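Local structure of sister chromatid cohesion protein (Chaetomium thermophilum, 5T8V) at residues Val1164-Ser1172 against Lys1202-Gln1211. The protein is the C-terminal part of the Scc2 cohesin loader, a helical-repeat protein that probably loads cohesin onto chromatin. Residues are numbered along the deposited sequence; the frame is centred on the assembly and turned at random.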
loop_
_atom_site.group_PDB
_atom_site.type_symbol
_atom_site.label_atom_id
_atom_site.label_comp_id
_atom_site.label_asym_id
_atom_site.label_seq_id
_atom_site.Cartn_x
_atom_site.Cartn_y
_atom_site.Cartn_z
ATOM N N VAL A 1164 -36.583 -28.029 4.497
ATOM C CA VAL A 1164 -36.764 -27.450 3.169
ATOM C C VAL A 1164 -37.161 -25.984 3.268
ATOM O O VAL A 1164 -36.766 -25.163 2.433
ATOM C CB VAL A 1164 -37.800 -28.264 2.371
ATOM C CG1 VAL A 1164 -38.168 -27.555 1.068
ATOM C CG2 VAL A 1164 -37.262 -29.658 2.079
ATOM N N THR A 1165 -37.945 -25.628 4.286
ATOM C CA THR A 1165 -38.393 -24.246 4.417
ATOM C C THR A 1165 -37.214 -23.308 4.642
ATOM O O THR A 1165 -37.103 -22.268 3.985
ATOM C CB THR A 1165 -39.410 -24.123 5.555
ATOM O OG1 THR A 1165 -40.587 -24.872 5.226
ATOM C CG2 THR A 1165 -39.798 -22.660 5.788
ATOM N N PHE A 1166 -36.319 -23.655 5.571
ATOM C CA PHE A 1166 -35.178 -22.787 5.846
ATOM C C PHE A 1166 -34.173 -22.812 4.701
ATOM O O PHE A 1166 -33.590 -21.775 4.358
ATOM C CB PHE A 1166 -34.506 -23.191 7.157
ATOM C CG PHE A 1166 -35.197 -22.658 8.380
ATOM C CD1 PHE A 1166 -35.249 -21.296 8.625
ATOM C CD2 PHE A 1166 -35.786 -23.515 9.285
ATOM C CE1 PHE A 1166 -35.883 -20.802 9.752
ATOM C CE2 PHE A 1166 -36.422 -23.027 10.415
ATOM C CZ PHE A 1166 -36.470 -21.670 10.648
ATOM N N ILE A 1167 -33.953 -23.983 4.102
ATOM C CA ILE A 1167 -33.116 -24.052 2.907
ATOM C C ILE A 1167 -33.653 -23.110 1.838
ATOM O O ILE A 1167 -32.886 -22.475 1.102
ATOM C CB ILE A 1167 -33.034 -25.503 2.395
ATOM C CG1 ILE A 1167 -32.376 -26.401 3.446
ATOM C CG2 ILE A 1167 -32.250 -25.567 1.087
ATOM C CD1 ILE A 1167 -32.433 -27.881 3.123
ATOM N N THR A 1168 -34.980 -22.997 1.741
ATOM C CA THR A 1168 -35.587 -22.129 0.737
ATOM C C THR A 1168 -35.445 -20.660 1.117
ATOM O O THR A 1168 -35.109 -19.823 0.271
ATOM C CB THR A 1168 -37.063 -22.493 0.562
ATOM O OG1 THR A 1168 -37.183 -23.895 0.291
ATOM C CG2 THR A 1168 -37.677 -21.713 -0.586
ATOM N N LEU A 1169 -35.700 -20.325 2.382
ATOM C CA LEU A 1169 -35.609 -18.940 2.821
ATOM C C LEU A 1169 -34.177 -18.425 2.820
ATOM O O LEU A 1169 -33.970 -17.207 2.799
ATOM C CB LEU A 1169 -36.215 -18.797 4.217
ATOM C CG LEU A 1169 -37.719 -19.077 4.313
ATOM C CD1 LEU A 1169 -38.151 -19.202 5.762
ATOM C CD2 LEU A 1169 -38.521 -17.986 3.613
ATOM N N ALA A 1170 -33.184 -19.319 2.839
ATOM C CA ALA A 1170 -31.795 -18.876 2.789
ATOM C C ALA A 1170 -31.467 -18.174 1.479
ATOM O O ALA A 1170 -30.499 -17.408 1.426
ATOM C CB ALA A 1170 -30.855 -20.063 2.992
ATOM N N THR A 1171 -32.247 -18.416 0.425
ATOM C CA THR A 1171 -32.042 -17.771 -0.864
ATOM C C THR A 1171 -32.866 -16.498 -1.015
ATOM O O THR A 1171 -33.086 -16.042 -2.142
ATOM C CB THR A 1171 -32.377 -18.741 -2.000
ATOM O OG1 THR A 1171 -33.786 -19.001 -2.014
ATOM C CG2 THR A 1171 -31.623 -20.053 -1.829
ATOM N N SER A 1172 -33.325 -15.920 0.089
ATOM C CA SER A 1172 -34.129 -14.709 0.035
ATOM C C SER A 1172 -33.236 -13.482 -0.111
ATOM O O SER A 1172 -32.084 -13.467 0.333
ATOM C CB SER A 1172 -34.988 -14.584 1.294
ATOM O OG SER A 1172 -35.813 -13.435 1.236
ATOM N N LYS A 1202 -36.828 -32.114 -3.317
ATOM C CA LYS A 1202 -37.828 -31.167 -2.835
ATOM C C LYS A 1202 -37.199 -29.833 -2.459
ATOM O O LYS A 1202 -37.849 -28.788 -2.568
ATOM C CB LYS A 1202 -38.578 -31.750 -1.636
ATOM C CG LYS A 1202 -39.277 -33.074 -1.913
ATOM C CD LYS A 1202 -40.618 -33.164 -1.193
ATOM C CE LYS A 1202 -40.471 -33.039 0.319
ATOM N NZ LYS A 1202 -41.790 -33.086 1.013
ATOM N N ALA A 1203 -35.939 -29.846 -2.017
ATOM C CA ALA A 1203 -35.269 -28.602 -1.652
ATOM C C ALA A 1203 -34.968 -27.761 -2.884
ATOM O O ALA A 1203 -35.212 -26.550 -2.897
ATOM C CB ALA A 1203 -33.985 -28.906 -0.880
ATOM N N ILE A 1204 -34.433 -28.387 -3.934
ATOM C CA ILE A 1204 -34.142 -27.657 -5.165
ATOM C C ILE A 1204 -35.430 -27.115 -5.772
ATOM O O ILE A 1204 -35.549 -25.915 -6.058
ATOM C CB ILE A 1204 -33.383 -28.561 -6.154
ATOM C CG1 ILE A 1204 -32.057 -29.018 -5.536
ATOM C CG2 ILE A 1204 -33.131 -27.830 -7.471
ATOM C CD1 ILE A 1204 -31.378 -30.141 -6.288
ATOM N N GLN A 1205 -36.417 -27.993 -5.976
ATOM C CA GLN A 1205 -37.708 -27.548 -6.489
ATOM C C GLN A 1205 -38.265 -26.405 -5.652
ATOM O O GLN A 1205 -38.812 -25.435 -6.191
ATOM C CB GLN A 1205 -38.692 -28.720 -6.510
ATOM C CG GLN A 1205 -38.285 -29.860 -7.434
ATOM C CD GLN A 1205 -38.980 -31.166 -7.094
ATOM O OE1 GLN A 1205 -39.885 -31.206 -6.257
ATOM N NE2 GLN A 1205 -38.553 -32.248 -7.738
ATOM N N SER A 1206 -38.122 -26.497 -4.328
ATOM C CA SER A 1206 -38.631 -25.452 -3.446
ATOM C C SER A 1206 -37.914 -24.131 -3.690
ATOM O O SER A 1206 -38.548 -23.075 -3.777
ATOM C CB SER A 1206 -38.482 -25.881 -1.987
ATOM O OG SER A 1206 -38.921 -24.859 -1.111
ATOM N N ILE A 1207 -36.585 -24.169 -3.795
ATOM C CA ILE A 1207 -35.832 -22.942 -4.042
ATOM C C ILE A 1207 -36.264 -22.315 -5.360
ATOM O O ILE A 1207 -36.422 -21.092 -5.460
ATOM C CB ILE A 1207 -34.318 -23.224 -4.016
ATOM C CG1 ILE A 1207 -33.887 -23.640 -2.605
ATOM C CG2 ILE A 1207 -33.530 -21.988 -4.466
ATOM C CD1 ILE A 1207 -32.447 -24.101 -2.505
ATOM N N PHE A 1208 -36.467 -23.139 -6.392
ATOM C CA PHE A 1208 -36.891 -22.602 -7.681
ATOM C C PHE A 1208 -38.268 -21.956 -7.579
ATOM O O PHE A 1208 -38.466 -20.819 -8.023
ATOM C CB PHE A 1208 -36.894 -23.701 -8.742
ATOM C CG PHE A 1208 -37.504 -23.272 -10.046
ATOM C CD1 PHE A 1208 -36.891 -22.307 -10.827
ATOM C CD2 PHE A 1208 -38.693 -23.828 -10.488
ATOM C CE1 PHE A 1208 -37.451 -21.905 -12.023
ATOM C CE2 PHE A 1208 -39.257 -23.431 -11.685
ATOM C CZ PHE A 1208 -38.635 -22.469 -12.452
ATOM N N ALA A 1209 -39.238 -22.670 -7.001
ATOM C CA ALA A 1209 -40.577 -22.107 -6.852
ATOM C C ALA A 1209 -40.544 -20.813 -6.051
ATOM O O ALA A 1209 -41.300 -19.877 -6.335
ATOM C CB ALA A 1209 -41.504 -23.125 -6.189
ATOM N N TYR A 1210 -39.667 -20.740 -5.050
ATOM C CA TYR A 1210 -39.559 -19.537 -4.232
ATOM C C TYR A 1210 -39.001 -18.375 -5.044
ATOM O O TYR A 1210 -39.528 -17.259 -4.993
ATOM C CB TYR A 1210 -38.682 -19.827 -3.016
ATOM C CG TYR A 1210 -38.567 -18.690 -2.025
ATOM C CD1 TYR A 1210 -39.607 -18.393 -1.157
ATOM C CD2 TYR A 1210 -37.409 -17.930 -1.943
ATOM C CE1 TYR A 1210 -39.505 -17.361 -0.242
ATOM C CE2 TYR A 1210 -37.295 -16.897 -1.032
ATOM C CZ TYR A 1210 -38.345 -16.617 -0.184
ATOM O OH TYR A 1210 -38.238 -15.586 0.726
ATOM N N GLN A 1211 -37.931 -18.622 -5.806
ATOM C CA GLN A 1211 -37.361 -17.571 -6.641
ATOM C C GLN A 1211 -38.341 -17.115 -7.713
ATOM O O GLN A 1211 -38.331 -15.942 -8.105
ATOM C CB GLN A 1211 -36.066 -18.063 -7.290
ATOM C CG GLN A 1211 -34.943 -18.338 -6.306
ATOM C CD GLN A 1211 -34.377 -17.070 -5.700
ATOM O OE1 GLN A 1211 -34.256 -16.048 -6.374
ATOM N NE2 GLN A 1211 -34.031 -17.129 -4.419
#
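The Tyr1210 side chain overlaps Thr1168, Leu1169 and Ser1172. Thr1168 CG2 sits obliquely by the base of the ring, near Tyr1210 CB. The Leu1169 side chain crosses Tyr1210 at about a right angle, with Leu1169 CD2 4.0 Å from Tyr1210 CE1. Ser1172 CA lies at the ring edge, in its plane. The ring gets there because CG is anti to the backbone N (chi1 -176°). An alanine at Tyr1210 would probably leave Thr1168 CG2, Leu1169 CD2 and Ser1172 CA without their aromatic neighbour and open a gap between the helices. Both helices lie in the C-terminal part of Scc2, a HEAT-repeat protein. The axes of segments 1164-1169 and 1202-1211 cross at -45°, 8.8 Å apart at closest approach. Ser1206 OG donates to Thr1168 OG1, though this very short separation is doubtful in detail; Thr1168 OG1 donates to Val1164 O. Beside these hydroxyls, Val1164 CG1 packs on Ser1206 CB. Ile1167 CG2 meets Ile1207 CD1 at 3.9 Å, and Ile1207 CG2 touches Thr1171 CG2. At the type I turn Leu1169-Ser1172, Gln1211 NE2 donates to Thr1171 O (2.7 Å), which lies in its amide plane, and weakly to Thr1171 OG1. That hydroxyl donates to Thr1168 O at 2.8 Å, in the carbonyl plane. Lys1229 NZ hydrogen-bonds Gln1211 OE1, which probably helps fix the amide's rotation.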